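Type VI immunity protein Atu4351 (Agrobacterium fabrum, PDB 6ITW) probably protects the bacterium from its own type VI secretion toxin by neutralising the cognate effector. Local coordinates at residues E26-I29 against A30-K33; N61-K64 against Y65-I68. All coordinates share one frame; numbering follows the deposited sequence.

Contact 1 (E26-I29 against A30-K33)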
loop_
_atom_site.group_PDB
_atom_site.type_symbol
_atom_site.label_atom_id
_atom_site.label_comp_id
_atom_site.label_asym_id
_atom_site.label_seq_id
_atom_site.Cartn_x
_atom_site.Cartn_y
_atom_site.Cartn_z
ATOM N N GLU A 26 18.524 7.905 9.766
ATOM C CA GLU A 26 19.092 8.721 8.694
ATOM C C GLU A 26 19.776 7.863 7.636
ATOM O O GLU A 26 19.698 8.169 6.439
ATOM C CB GLU A 26 20.057 9.755 9.265
ATOM C CG GLU A 26 19.332 10.968 9.817
ATOM C CD GLU A 26 18.520 11.686 8.749
ATOM O OE1 GLU A 26 18.833 11.532 7.544
ATOM O OE2 GLU A 26 17.567 12.407 9.111
ATOM N N ALA A 27 20.436 6.777 8.047
ATOM C CA ALA A 27 21.019 5.875 7.056
ATOM C C ALA A 27 19.947 5.365 6.097
ATOM O O ALA A 27 20.116 5.425 4.872
ATOM C CB ALA A 27 21.735 4.713 7.752
ATOM N N ASP A 28 18.818 4.892 6.643
ATOM C CA ASP A 28 17.701 4.461 5.803
ATOM C C ASP A 28 17.203 5.590 4.895
ATOM O O ASP A 28 16.988 5.380 3.696
ATOM C CB ASP A 28 16.573 3.913 6.683
ATOM C CG ASP A 28 16.831 2.478 7.129
ATOM O OD1 ASP A 28 17.819 1.879 6.644
ATOM O OD2 ASP A 28 16.060 1.949 7.964
ATOM N N ILE A 29 17.036 6.803 5.438
ATOM C CA ILE A 29 16.565 7.912 4.607
ATOM C C ILE A 29 17.611 8.282 3.556
ATOM O O ILE A 29 17.267 8.734 2.452
ATOM C CB ILE A 29 16.192 9.131 5.479
ATOM C CG1 ILE A 29 15.064 8.792 6.455
ATOM C CG2 ILE A 29 15.768 10.341 4.620
ATOM C CD1 ILE A 29 14.626 9.989 7.293
ATOM N N ALA A 30 18.898 8.105 3.874
ATOM C CA ALA A 30 19.939 8.430 2.905
ATOM C C ALA A 30 19.859 7.498 1.708
ATOM O O ALA A 30 19.989 7.931 0.555
ATOM C CB ALA A 30 21.317 8.349 3.564
ATOM N N ARG A 31 19.600 6.219 1.972
ATOM C CA ARG A 31 19.406 5.218 0.933
ATOM C C ARG A 31 18.394 5.633 -0.144
ATOM O O ARG A 31 18.476 5.146 -1.275
ATOM C CB ARG A 31 18.992 3.918 1.622
ATOM C CG ARG A 31 18.814 2.725 0.726
ATOM C CD ARG A 31 18.601 1.453 1.551
ATOM N NE ARG A 31 19.802 1.023 2.268
ATOM C CZ ARG A 31 19.957 1.093 3.588
ATOM N NH1 ARG A 31 18.979 1.574 4.341
ATOM N NH2 ARG A 31 21.087 0.675 4.159
ATOM N N TYR A 32 17.463 6.544 0.143
ATOM C CA TYR A 32 16.418 6.849 -0.831
ATOM C C TYR A 32 16.535 8.246 -1.432
ATOM O O TYR A 32 15.615 8.686 -2.134
ATOM C CB TYR A 32 15.036 6.621 -0.204
ATOM C CG TYR A 32 14.845 5.157 0.120
ATOM C CD1 TYR A 32 14.504 4.265 -0.879
ATOM C CD2 TYR A 32 15.071 4.652 1.409
ATOM C CE1 TYR A 32 14.354 2.914 -0.622
ATOM C CE2 TYR A 32 14.924 3.279 1.680
ATOM C CZ TYR A 32 14.557 2.418 0.643
ATOM O OH TYR A 32 14.397 1.051 0.828
ATOM N N LYS A 33 17.661 8.931 -1.214
ATOM C CA LYS A 33 17.914 10.218 -1.858
ATOM C C LYS A 33 17.804 10.111 -3.377
ATOM O O LYS A 33 18.416 9.237 -4.002
ATOM C CB LYS A 33 19.303 10.733 -1.475
ATOM C CG LYS A 33 19.670 12.063 -2.129
ATOM C CD LYS A 33 21.141 12.420 -1.919
ATOM C CE LYS A 33 21.433 13.840 -2.398
ATOM N NZ LYS A 33 22.714 13.938 -3.167
#
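Asp-28 and Arg-31 carry the charged part of this contact along one short helix. Their side chains run along the same flank of the helix, about one turn apart. OD1 of Asp-28 lies 2.6 Å from NH1 of Arg-31, a salt bridge whose hydrogen bond is weak because the N-H...O angle is only 129°. The carboxylate comes to the edge of the guanidinium, with the two planes 63° apart. The Arg-31 chain starts extended, with CG opposite the backbone N (chi1 -177°), then bends at chi3, which turns the guanidinium back toward Asp-28. The other carboxylate oxygen, OD2 of Asp-28, has a second partner in the loop that holds residues 61-64.

Backbone bonds form the second group. Ala-30 N donates to Glu-26 O at 2.7 Å, and Arg-31 N donates to Ala-27 O at 3.1 Å. Both are i to i+4 bonds of the alpha-helix. The pattern then tightens: Tyr-32 N reaches Ile-29 O at 3.2 Å, an i to i+3 bond.

Packing makes up the rest. CD2 of Tyr-32 sits 3.1 Å from Asp-28 O, which lies at the ring edge. CG of Arg-31 lies over one face of the same ring, offset toward its rim.

Helix 26-31 lies against helix 38-47: buried Ile-29 packs on Leu-41 and Arg-45, and Glu-26 forms a salt bridge with Arg-45. Tyr-32 meets His-85 of strand 84-90 edge-to-face, so this turn also borders the mixed sheet.

Contact 2 (N61-K64 against Y65-I68)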
loop_
_atom_site.group_PDB
_atom_site.type_symbol
_atom_site.label_atom_id
_atom_site.label_comp_id
_atom_site.label_asym_id
_atom_site.label_seq_id
_atom_site.Cartn_x
_atom_site.Cartn_y
_atom_site.Cartn_z
ATOM N N ASN A 61 8.613 1.388 6.970
ATOM C CA ASN A 61 9.955 1.580 6.448
ATOM C C ASN A 61 10.130 0.785 5.158
ATOM O O ASN A 61 10.082 -0.447 5.198
ATOM C CB ASN A 61 10.979 1.159 7.504
ATOM C CG ASN A 61 12.400 1.542 7.132
ATOM O OD1 ASN A 61 12.804 1.447 5.961
ATOM N ND2 ASN A 61 13.167 1.993 8.131
ATOM N N PRO A 62 10.341 1.441 4.004
ATOM C CA PRO A 62 10.475 0.691 2.735
ATOM C C PRO A 62 11.534 -0.382 2.783
ATOM O O PRO A 62 11.401 -1.423 2.128
ATOM C CB PRO A 62 10.857 1.763 1.705
ATOM C CG PRO A 62 10.661 3.072 2.379
ATOM C CD PRO A 62 10.674 2.863 3.845
ATOM N N GLU A 63 12.608 -0.134 3.531
ATOM C CA GLU A 63 13.665 -1.123 3.653
ATOM C C GLU A 63 13.141 -2.420 4.270
ATOM O O GLU A 63 13.529 -3.511 3.842
ATOM C CB GLU A 63 14.821 -0.536 4.467
ATOM C CG GLU A 63 16.105 -1.361 4.397
ATOM C CD GLU A 63 16.736 -1.386 2.997
ATOM O OE1 GLU A 63 16.315 -0.612 2.097
ATOM O OE2 GLU A 63 17.670 -2.189 2.803
ATOM N N LYS A 64 12.222 -2.324 5.240
ATOM C CA LYS A 64 11.748 -3.508 5.956
ATOM C C LYS A 64 10.778 -4.347 5.128
ATOM O O LYS A 64 10.650 -5.551 5.384
ATOM C CB LYS A 64 11.107 -3.092 7.291
ATOM C CG LYS A 64 12.170 -2.620 8.307
ATOM C CD LYS A 64 11.610 -1.887 9.536
ATOM C CE LYS A 64 10.767 -2.793 10.426
ATOM N NZ LYS A 64 10.604 -2.223 11.809
ATOM N N TYR A 65 10.126 -3.755 4.129
ATOM C CA TYR A 65 9.127 -4.446 3.318
ATOM C C TYR A 65 9.539 -4.630 1.856
ATOM O O TYR A 65 8.682 -4.963 1.028
ATOM C CB TYR A 65 7.789 -3.696 3.396
ATOM C CG TYR A 65 7.174 -3.766 4.786
ATOM C CD1 TYR A 65 7.605 -2.910 5.804
ATOM C CD2 TYR A 65 6.194 -4.708 5.094
ATOM C CE1 TYR A 65 7.064 -2.973 7.086
ATOM C CE2 TYR A 65 5.647 -4.785 6.380
ATOM C CZ TYR A 65 6.089 -3.909 7.369
ATOM O OH TYR A 65 5.551 -3.954 8.630
ATOM N N LYS A 66 10.823 -4.459 1.512
ATOM C CA LYS A 66 11.225 -4.533 0.100
ATOM C C LYS A 66 11.089 -5.947 -0.467
ATOM O O LYS A 66 10.846 -6.112 -1.672
ATOM C CB LYS A 66 12.664 -4.031 -0.077
ATOM C CG LYS A 66 13.698 -4.872 0.672
ATOM C CD LYS A 66 15.011 -4.118 0.925
ATOM C CE LYS A 66 15.916 -4.087 -0.291
ATOM N NZ LYS A 66 17.355 -4.005 0.127
ATOM N N SER A 67 11.222 -6.977 0.369
ATOM C CA SER A 67 10.980 -8.330 -0.114
ATOM C C SER A 67 9.547 -8.505 -0.608
ATOM O O SER A 67 9.307 -9.287 -1.540
ATOM C CB SER A 67 11.291 -9.356 0.974
ATOM O OG SER A 67 10.497 -9.126 2.128
ATOM N N ILE A 68 8.579 -7.804 -0.006
ATOM C CA ILE A 68 7.206 -7.933 -0.490
ATOM C C ILE A 68 7.090 -7.343 -1.885
ATOM O O ILE A 68 6.485 -7.946 -2.778
ATOM C CB ILE A 68 6.214 -7.277 0.485
ATOM C CG1 ILE A 68 6.370 -7.876 1.887
ATOM C CG2 ILE A 68 4.788 -7.409 -0.025
ATOM C CD1 ILE A 68 6.437 -9.382 1.923
HETATM O O HOH W 1 11.599 -7.243 3.364
#
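Glu-63 and Lys-66, three residues apart, are joined by a salt bridge, OE2 of Glu-63 to NZ of Lys-66 at 3.2 Å. The ammonium nitrogen meets this oxygen from above the carboxylate plane. CG of Lys-66 sits between its own backbone N and carbonyl carbon (chi1 62°), and the chain passes close over the preceding turn, with CD 3.3 Å from Glu-63 O. Tyr-65 N makes two weak bonds, to Asn-61 O at 3.5 Å and to Pro-62 O at 3.3 Å. Asn-61 O also lies at the edge of the Tyr-65 ring, near its plane, and accepts from Lys-64 N at 2.8 Å.

Residues 61-63 form an Asx turn: OD1 of Asn-61 accepts from Glu-63 N at 2.9 Å. The loop leads from strand 57-59 into helix 66-73, with Tyr-65 at the N-cap position. A water bridges Lys-64 O and the hydroxyl OG of Ser-67, tying the end of the loop to Ser-67 in the helix.

Farther out, Lys-64 NZ forms a salt bridge with Glu-22. The buried Tyr-65 ring meets Phe-89 with planes at about 60° and packs on Leu-194 of helix 193-200, which Ile-68 also touches.

How the contacts relate
Contact 1 comes earlier in the chain than contact 2, yet their centres are only about 13 Å apart and they touch. Two probable hydrogen bonds join them. OD2 of Asp-28 lies 2.9 Å from ND2 of Asn-61. OH of Tyr-32 lies 2.8 Å from OE1 of Glu-63, a weak bond. Arg-31 CD packs 3.1 Å from the same OE1, and Arg-31 NE forms a long, weak ion pair with it. The salt-bridged acids thus each use their second oxygen to link the two turns: Asp-28 from 26-33 and Glu-63 from 61-68. Both contacts belong to the GAD-like domain.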